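Local atomic coordinates of putative branched chain amino acid ABC transporter, periplasmic amino acid-binding protein (Brucella ovis, PDB entry 4XFK), a protein that probably binds branched-chain and related amino acids in the periplasm as the receptor component of an ABC transport system. Residues Pro267-Ala272 against Val355-Ser360; Ser161-Tyr166 against Thr218-Asn223. The protein carries 1 engineered substitution. All coordinates share one frame; numbering follows the deposited sequence.

In the fold
Both interactions lie in the same lobe of a two-lobed periplasmic binding protein and reach the same mixed sheet. Their centres are about 21 Å apart, with nearest atoms about 12 Å apart, so they do not touch. Interaction 2 comes first along the chain and closes before interaction 1 opens. It joins the ends of the parallel neighbours 158-164 and 215-218. Interaction 1 sets the loop after strand 263-266 against strand 350-360, which runs antiparallel to strand 263-266. Strand 240-243 lies between 215-218 and 263-266. The acetate of interaction 2 also bonds S88 and E118, beyond strands 81-84 and 111-114 of the other sheet. This is consistent with that side of the lobe facing the interdomain cleft.

Interaction 1 (Pro267-Ala272 against Val355-Ser360); sequences PFNPEA and VVQEVS
The carboxamide nitrogen of N269 is held by two acceptors. ND2 gives one bond to OE1 of Q357, at 2.8 Å and almost perfectly straight (179°), and another to the backbone O of F374 on strand 373-380. OE1 of Q357 lies in the amide plane of N269. N269 ND2, in turn, stands above the carbonyl plane of Q357, and the two amide planes are nearly perpendicular (86°). CG of N269 is anti to its backbone N (chi1 178°), which places it beside the carbonyl carbon. The other end of that amide serves its own loop: OD1 accepts from N of E271 at 2.9 Å, an Asx turn within the type I turn N269-A272. NE2 of Q357 also has two partners: V355 O of its own strand, at 3.0 Å, and OG1 of T266. CB of A272 rests on CG1 of V355 at 3.8 Å, and CG2 of the same valine lies 4.0 Å from that CB. In this buried setting N269 donates to Q357, and each amide nitrogen has two acceptors. The bonds fix the rotation of both amides; together with the A272-V355 contact they join the loop to the sheet.

Interaction 2 (Ser161-Tyr166 against Thr218-Asn223); sequences SINQNY and TGNWSN. With ACT (acetate ion), chain B.
I162 and T218 are the closest backbone neighbours, with CA atoms 5.2 Å apart, and the touching parts then run 56° apart in direction. OG1 of T218, anti to its backbone N (chi1 -180°), donates to O of I162 at 2.7 Å. The same OG1 accepts from N of N220 in an ST turn, so it links the strand and the loop. CG2 of I162 packs against CB of T218 at 3.8 Å, the two side chains lying side by side. N163 reaches across with OD1, which takes the backbone N of G219 at 2.8 Å, nearly along the C=O axis. A water bridges N of Q164 and OD1 of N220. The amide nitrogen of N220 is used elsewhere, by D224 O and H193 NE2. Toward the bound acetate, NE1 of W221 donates to OH of Y166 at 3.0 Å (151°), with the oxygen close to the indole plane. That hydroxyl donates to an oxygen of the acetate at 2.6 Å; the ion is probably from the crystallisation liquor. Loops at the C-terminal ends of adjacent parallel strands, each leading into a helix, are typical of the alpha/beta lobes of periplasmic binding proteins, where they line the interdomain cleft.

Interaction 1 (Pro267-Ala272 against Val355-Ser360)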
ATOM      1  N   PRO A 267      -7.015  -2.355   2.948  1.00  6.26           N
ATOM      2  CA  PRO A 267      -7.391  -3.739   2.635  1.00  7.13           C
ATOM      3  C   PRO A 267      -7.740  -4.609   3.847  1.00  7.04           C
ATOM      4  O   PRO A 267      -7.972  -5.803   3.665  1.00  8.77           O
ATOM      5  CB  PRO A 267      -6.124  -4.304   1.971  1.00  9.11           C
ATOM      6  CG  PRO A 267      -5.320  -3.123   1.561  1.00  8.87           C
ATOM      7  CD  PRO A 267      -5.620  -2.063   2.559  1.00  8.10           C
ATOM      8  N   PHE A 268      -7.787  -4.051   5.052  1.00  7.09           N
ATOM      9  CA  PHE A 268      -7.899  -4.900   6.236  1.00  8.41           C
ATOM     10  C   PHE A 268      -8.408  -4.170   7.478  1.00  7.66           C
ATOM     11  O   PHE A 268      -8.123  -2.986   7.689  1.00  9.17           O
ATOM     12  CB  PHE A 268      -6.529  -5.519   6.545  1.00 10.28           C
ATOM     13  CG  PHE A 268      -6.492  -6.303   7.829  1.00 13.62           C
ATOM     14  CD1 PHE A 268      -7.051  -7.570   7.901  1.00 15.30           C
ATOM     15  CD2 PHE A 268      -5.906  -5.769   8.966  1.00 15.77           C
ATOM     16  CE1 PHE A 268      -7.023  -8.298   9.091  1.00 16.30           C
ATOM     17  CE2 PHE A 268      -5.876  -6.493  10.158  1.00 17.39           C
ATOM     18  CZ  PHE A 268      -6.435  -7.750  10.213  1.00 16.80           C
ATOM     19  N   ASN A 269      -9.146  -4.892   8.309  1.00  7.47           N
ATOM     20  CA  ASN A 269      -9.386  -4.461   9.672  1.00  8.48           C
ATOM     21  C   ASN A 269      -9.563  -5.736  10.489  1.00  9.48           C
ATOM     22  O   ASN A 269     -10.173  -6.683  10.008  1.00  8.98           O
ATOM     23  CB  ASN A 269     -10.627  -3.555   9.743  1.00  9.17           C
ATOM     24  CG  ASN A 269     -10.948  -3.112  11.151  1.00 10.12           C
ATOM     25  OD1 ASN A 269     -11.463  -3.892  11.946  1.00 11.01           O
ATOM     26  ND2 ASN A 269     -10.655  -1.854  11.467  1.00  9.53           N
ATOM     27  N   PRO A 270      -9.014  -5.782  11.712  1.00  9.77           N
ATOM     28  CA  PRO A 270      -9.120  -7.008  12.516  1.00 10.59           C
ATOM     29  C   PRO A 270     -10.548  -7.538  12.697  1.00 11.41           C
ATOM     30  O   PRO A 270     -10.711  -8.749  12.842  1.00 11.92           O
ATOM     31  CB  PRO A 270      -8.560  -6.584  13.876  1.00 12.36           C
ATOM     32  CG  PRO A 270      -7.615  -5.484  13.563  1.00 13.68           C
ATOM     33  CD  PRO A 270      -8.178  -4.760  12.368  1.00 11.10           C
ATOM     34  N   GLU A 271     -11.547  -6.653  12.708  1.00 10.75           N
ATOM     35  CA  GLU A 271     -12.944  -7.043  12.937  1.00 11.92           C
ATOM     36  C   GLU A 271     -13.775  -7.106  11.665  1.00 13.58           C
ATOM     37  O   GLU A 271     -14.997  -7.247  11.739  1.00 16.32           O
ATOM     38  CB  GLU A 271     -13.660  -6.027  13.822  1.00 16.68           C
ATOM     39  CG  GLU A 271     -13.020  -5.683  15.127  1.00 19.27           C
ATOM     40  CD  GLU A 271     -13.816  -4.614  15.851  1.00 17.03           C
ATOM     41  OE1 GLU A 271     -13.249  -3.541  16.134  1.00 15.15           O
ATOM     42  OE2 GLU A 271     -15.017  -4.841  16.121  1.00 19.07           O
ATOM     43  N   ALA A 272     -13.143  -6.965  10.506  1.00 12.17           N
ATOM     44  CA  ALA A 272     -13.905  -6.845   9.268  1.00 12.12           C
ATOM     45  C   ALA A 272     -14.302  -8.177   8.651  1.00 12.88           C
ATOM     46  O   ALA A 272     -15.224  -8.227   7.844  1.00 15.05           O
ATOM     47  CB  ALA A 272     -13.166  -5.982   8.255  1.00 12.66           C
ATOM     48  N   VAL A 355     -11.886  -2.096   3.033  1.00  8.35           N
ATOM     49  CA  VAL A 355     -12.688  -1.857   4.218  1.00  9.19           C
ATOM     50  C   VAL A 355     -12.562  -0.405   4.622  1.00  7.52           C
ATOM     51  O   VAL A 355     -11.460   0.085   4.883  1.00  7.58           O
ATOM     52  CB  VAL A 355     -12.187  -2.721   5.386  1.00 12.16           C
ATOM     53  CG1 VAL A 355     -13.146  -2.633   6.564  1.00 12.63           C
ATOM     54  CG2 VAL A 355     -12.032  -4.138   4.932  1.00 15.35           C
ATOM     55  N   VAL A 356     -13.697   0.283   4.680  1.00  8.13           N
ATOM     56  CA  VAL A 356     -13.718   1.670   5.116  1.00  7.33           C
ATOM     57  C   VAL A 356     -14.017   1.705   6.612  1.00  8.23           C
ATOM     58  O   VAL A 356     -14.914   1.007   7.092  1.00  8.51           O
ATOM     59  CB  VAL A 356     -14.722   2.512   4.311  1.00  8.13           C
ATOM     60  CG1 VAL A 356     -14.447   3.983   4.539  1.00  8.17           C
ATOM     61  CG2 VAL A 356     -14.596   2.178   2.824  1.00  9.10           C
ATOM     62  N   GLN A 357     -13.237   2.509   7.333  1.00  7.50           N
ATOM     63  CA  GLN A 357     -13.156   2.445   8.789  1.00  7.71           C
ATOM     64  C   GLN A 357     -13.202   3.836   9.407  1.00  7.81           C
ATOM     65  O   GLN A 357     -12.672   4.797   8.829  1.00  8.75           O
ATOM     66  CB  GLN A 357     -11.843   1.777   9.200  1.00  8.15           C
ATOM     67  CG  GLN A 357     -11.667   0.358   8.673  1.00  8.57           C
ATOM     68  CD  GLN A 357     -10.213  -0.032   8.524  1.00  7.67           C
ATOM     69  OE1 GLN A 357      -9.490  -0.153   9.513  1.00  8.08           O
ATOM     70  NE2 GLN A 357      -9.774  -0.239   7.283  1.00  8.17           N
ATOM     71  N   GLU A 358     -13.810   3.936  10.589  1.00  8.21           N
ATOM     72  CA  GLU A 358     -13.893   5.203  11.314  1.00  8.59           C
ATOM     73  C   GLU A 358     -13.159   5.102  12.644  1.00  9.00           C
ATOM     74  O   GLU A 358     -13.129   4.039  13.258  1.00  9.91           O
ATOM     75  CB  GLU A 358     -15.354   5.577  11.557  1.00 11.06           C
ATOM     76  CG  GLU A 358     -16.116   4.576  12.422  1.00 15.90           C
ATOM     77  CD  GLU A 358     -17.559   4.961  12.633  1.00 22.22           C
ATOM     78  OE1 GLU A 358     -17.807   5.971  13.320  1.00 25.52           O
ATOM     79  OE2 GLU A 358     -18.442   4.251  12.112  1.00 24.97           O
ATOM     80  N   VAL A 359     -12.570   6.204  13.093  1.00  8.92           N
ATOM     81  CA  VAL A 359     -11.942   6.221  14.410  1.00  9.57           C
ATOM     82  C   VAL A 359     -13.033   6.311  15.477  1.00 10.14           C
ATOM     83  O   VAL A 359     -13.848   7.238  15.465  1.00 10.25           O
ATOM     84  CB  VAL A 359     -10.958   7.390  14.542  1.00  9.31           C
ATOM     85  CG1 VAL A 359     -10.317   7.387  15.924  1.00  9.66           C
ATOM     86  CG2 VAL A 359      -9.896   7.303  13.440  1.00  9.97           C
ATOM     87  N   SER A 360     -13.048   5.340  16.389  1.00  9.40           N
ATOM     88  CA  SER A 360     -14.161   5.164  17.313  1.00  9.47           C
ATOM     89  C   SER A 360     -13.712   4.439  18.571  1.00  9.72           C
ATOM     90  O   SER A 360     -12.830   3.583  18.520  1.00 11.05           O
ATOM     91  CB  SER A 360     -15.268   4.350  16.640  1.00 10.90           C
ATOM     92  OG  SER A 360     -16.292   4.007  17.563  1.00 12.46           O
TER

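Interaction 2 (Ser161-Tyr166 against Thr218-Asn223)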
ATOM      1  N   SER A 161      -8.824  19.141  -0.536  1.00 10.98           N
ATOM      2  CA  SER A 161      -7.819  18.140  -0.899  1.00 11.29           C
ATOM      3  C   SER A 161      -6.437  18.664  -0.532  1.00 10.28           C
ATOM      4  O   SER A 161      -6.051  19.734  -0.982  1.00 10.86           O
ATOM      5  CB  SER A 161      -7.886  17.852  -2.402  1.00 12.42           C
ATOM      6  OG  SER A 161      -6.818  17.019  -2.824  1.00 12.47           O
ATOM      7  N   ILE A 162      -5.700  17.924   0.291  1.00  9.10           N
ATOM      8  CA  ILE A 162      -4.333  18.316   0.629  1.00  8.72           C
ATOM      9  C   ILE A 162      -3.400  17.118   0.448  1.00  6.68           C
ATOM     10  O   ILE A 162      -3.621  16.064   1.034  1.00  8.14           O
ATOM     11  CB  ILE A 162      -4.231  18.940   2.052  1.00  8.42           C
ATOM     12  CG1 ILE A 162      -2.790  19.379   2.344  1.00  9.86           C
ATOM     13  CG2 ILE A 162      -4.772  17.989   3.122  1.00  9.66           C
ATOM     14  CD1 ILE A 162      -2.655  20.283   3.552  1.00 12.30           C
ATOM     15  N   ASN A 163      -2.376  17.276  -0.386  1.00  7.68           N
ATOM     16  CA  ASN A 163      -1.480  16.173  -0.720  1.00  7.96           C
ATOM     17  C   ASN A 163      -0.052  16.616  -0.953  1.00  8.34           C
ATOM     18  O   ASN A 163       0.228  17.806  -1.108  1.00  8.21           O
ATOM     19  CB  ASN A 163      -1.984  15.397  -1.946  1.00  7.60           C
ATOM     20  CG  ASN A 163      -3.340  14.765  -1.714  1.00  8.79           C
ATOM     21  OD1 ASN A 163      -3.442  13.721  -1.077  1.00  9.88           O
ATOM     22  ND2 ASN A 163      -4.387  15.402  -2.215  1.00  9.82           N
ATOM     23  N   GLN A 164       0.839  15.629  -0.956  1.00  7.99           N
ATOM     24  CA  GLN A 164       2.262  15.812  -1.190  1.00  7.14           C
ATOM     25  C   GLN A 164       2.553  15.996  -2.675  1.00  7.47           C
ATOM     26  O   GLN A 164       1.988  15.300  -3.522  1.00  7.63           O
ATOM     27  CB  GLN A 164       3.014  14.585  -0.671  1.00  7.81           C
ATOM     28  CG  GLN A 164       2.861  14.354   0.836  1.00  7.55           C
ATOM     29  CD  GLN A 164       3.134  12.923   1.241  1.00  8.51           C
ATOM     30  OE1 GLN A 164       3.934  12.655   2.149  1.00 11.37           O
ATOM     31  NE2 GLN A 164       2.456  11.997   0.591  1.00  6.92           N
ATOM     32  N   ASN A 165       3.458  16.918  -2.990  1.00  8.77           N
ATOM     33  CA  ASN A 165       3.758  17.207  -4.385  1.00  9.43           C
ATOM     34  C   ASN A 165       4.782  16.234  -4.977  1.00  9.11           C
ATOM     35  O   ASN A 165       5.952  16.581  -5.189  1.00 10.36           O
ATOM     36  CB  ASN A 165       4.202  18.662  -4.560  1.00 10.60           C
ATOM     37  CG  ASN A 165       3.900  19.191  -5.948  1.00 11.33           C
ATOM     38  OD1 ASN A 165       3.814  18.423  -6.910  1.00 11.97           O
ATOM     39  ND2 ASN A 165       3.728  20.507  -6.061  1.00 13.31           N
ATOM     40  N   TYR A 166       4.324  15.007  -5.213  1.00  8.70           N
ATOM     41  CA  TYR A 166       5.035  14.016  -6.024  1.00  8.54           C
ATOM     42  C   TYR A 166       3.978  13.124  -6.660  1.00  8.34           C
ATOM     43  O   TYR A 166       2.782  13.351  -6.453  1.00  8.47           O
ATOM     44  CB  TYR A 166       6.081  13.216  -5.226  1.00  7.92           C
ATOM     45  CG  TYR A 166       5.588  12.167  -4.245  1.00  7.78           C
ATOM     46  CD1 TYR A 166       4.913  12.523  -3.082  1.00  7.37           C
ATOM     47  CD2 TYR A 166       5.864  10.815  -4.456  1.00  7.84           C
ATOM     48  CE1 TYR A 166       4.505  11.562  -2.165  1.00  6.99           C
ATOM     49  CE2 TYR A 166       5.458   9.849  -3.553  1.00  7.49           C
ATOM     50  CZ  TYR A 166       4.778  10.225  -2.407  1.00  7.12           C
ATOM     51  OH  TYR A 166       4.376   9.277  -1.489  1.00  7.17           O
ATOM     52  N   THR A 218      -6.889  13.311   1.968  1.00  7.24           N
ATOM     53  CA  THR A 218      -5.436  13.368   1.910  1.00  7.07           C
ATOM     54  C   THR A 218      -4.809  11.989   1.822  1.00  6.80           C
ATOM     55  O   THR A 218      -5.204  11.065   2.541  1.00  6.81           O
ATOM     56  CB  THR A 218      -4.827  14.153   3.113  1.00  7.55           C
ATOM     57  OG1 THR A 218      -3.402  14.175   2.979  1.00  7.16           O
ATOM     58  CG2 THR A 218      -5.193  13.528   4.454  1.00  9.15           C
ATOM     59  N   GLY A 219      -3.815  11.877   0.943  1.00  6.57           N
ATOM     60  CA  GLY A 219      -2.965  10.697   0.862  1.00  6.80           C
ATOM     61  C   GLY A 219      -1.673  10.834   1.652  1.00  6.45           C
ATOM     62  O   GLY A 219      -0.755  10.047   1.466  1.00  6.08           O
ATOM     63  N   ASN A 220      -1.587  11.825   2.535  1.00  5.97           N
ATOM     64  CA  ASN A 220      -0.356  12.054   3.289  1.00  6.19           C
ATOM     65  C   ASN A 220      -0.018  10.879   4.203  1.00  6.20           C
ATOM     66  O   ASN A 220      -0.895  10.109   4.605  1.00  6.78           O
ATOM     67  CB  ASN A 220      -0.444  13.347   4.105  1.00  6.22           C
ATOM     68  CG  ASN A 220      -0.371  14.592   3.242  1.00  6.71           C
ATOM     69  OD1 ASN A 220      -0.459  14.525   2.015  1.00  7.87           O
ATOM     70  ND2 ASN A 220      -0.195  15.736   3.888  1.00  7.36           N
ATOM     71  N   TRP A 221       1.265  10.751   4.516  1.00  6.39           N
ATOM     72  CA  TRP A 221       1.749   9.710   5.402  1.00  6.26           C
ATOM     73  C   TRP A 221       3.041  10.197   6.029  1.00  6.91           C
ATOM     74  O   TRP A 221       3.534  11.281   5.691  1.00  7.80           O
ATOM     75  CB  TRP A 221       1.976   8.402   4.633  1.00  6.44           C
ATOM     76  CG  TRP A 221       2.867   8.525   3.428  1.00  6.48           C
ATOM     77  CD1 TRP A 221       2.533   9.069   2.219  1.00  6.90           C
ATOM     78  CD2 TRP A 221       4.220   8.069   3.303  1.00  6.93           C
ATOM     79  NE1 TRP A 221       3.599   8.987   1.358  1.00  7.11           N
ATOM     80  CE2 TRP A 221       4.644   8.378   1.998  1.00  8.18           C
ATOM     81  CE3 TRP A 221       5.113   7.424   4.170  1.00  7.84           C
ATOM     82  CZ2 TRP A 221       5.922   8.066   1.533  1.00  8.75           C
ATOM     83  CZ3 TRP A 221       6.387   7.121   3.707  1.00  9.18           C
ATOM     84  CH2 TRP A 221       6.777   7.439   2.400  1.00  9.79           C
ATOM     85  N   SER A 222       3.588   9.406   6.947  1.00  7.40           N
ATOM     86  CA  SER A 222       4.755   9.824   7.725  1.00  8.44           C
ATOM     87  C   SER A 222       4.463  11.178   8.389  1.00  9.20           C
ATOM     88  O   SER A 222       3.321  11.458   8.771  1.00  8.92           O
ATOM     89  CB  SER A 222       6.015   9.873   6.840  1.00 10.56           C
ATOM     90  OG  SER A 222       7.191  10.080   7.610  1.00 13.04           O
ATOM     91  N   ASN A 223       5.478  12.023   8.525  1.00  9.41           N
ATOM     92  CA  ASN A 223       5.296  13.319   9.176  1.00 10.32           C
ATOM     93  C   ASN A 223       4.245  14.208   8.518  1.00  9.75           C
ATOM     94  O   ASN A 223       3.590  14.998   9.195  1.00  8.83           O
ATOM     95  CB  ASN A 223       6.636  14.048   9.259  1.00 12.04           C
ATOM     96  CG  ASN A 223       7.669  13.239   9.979  1.00 18.53           C
ATOM     97  OD1 ASN A 223       8.731  12.923   9.433  1.00 24.38           O
ATOM     98  ND2 ASN A 223       7.354  12.863  11.208  1.00 17.28           N
TER
HETATM   99  C   ACT B 500       3.418   6.098  -2.161  1.00  8.13           C
HETATM  100  O   ACT B 500       4.357   6.863  -2.483  1.00  7.53           O
HETATM  101  OXT ACT B 500       3.171   5.154  -2.946  1.00  8.42           O
HETATM  102  CH3 ACT B 500       2.647   6.312  -0.897  1.00  8.58           C
HETATM  103  O   HOH W   1      -0.098  12.927  -0.347  1.00  7.42           O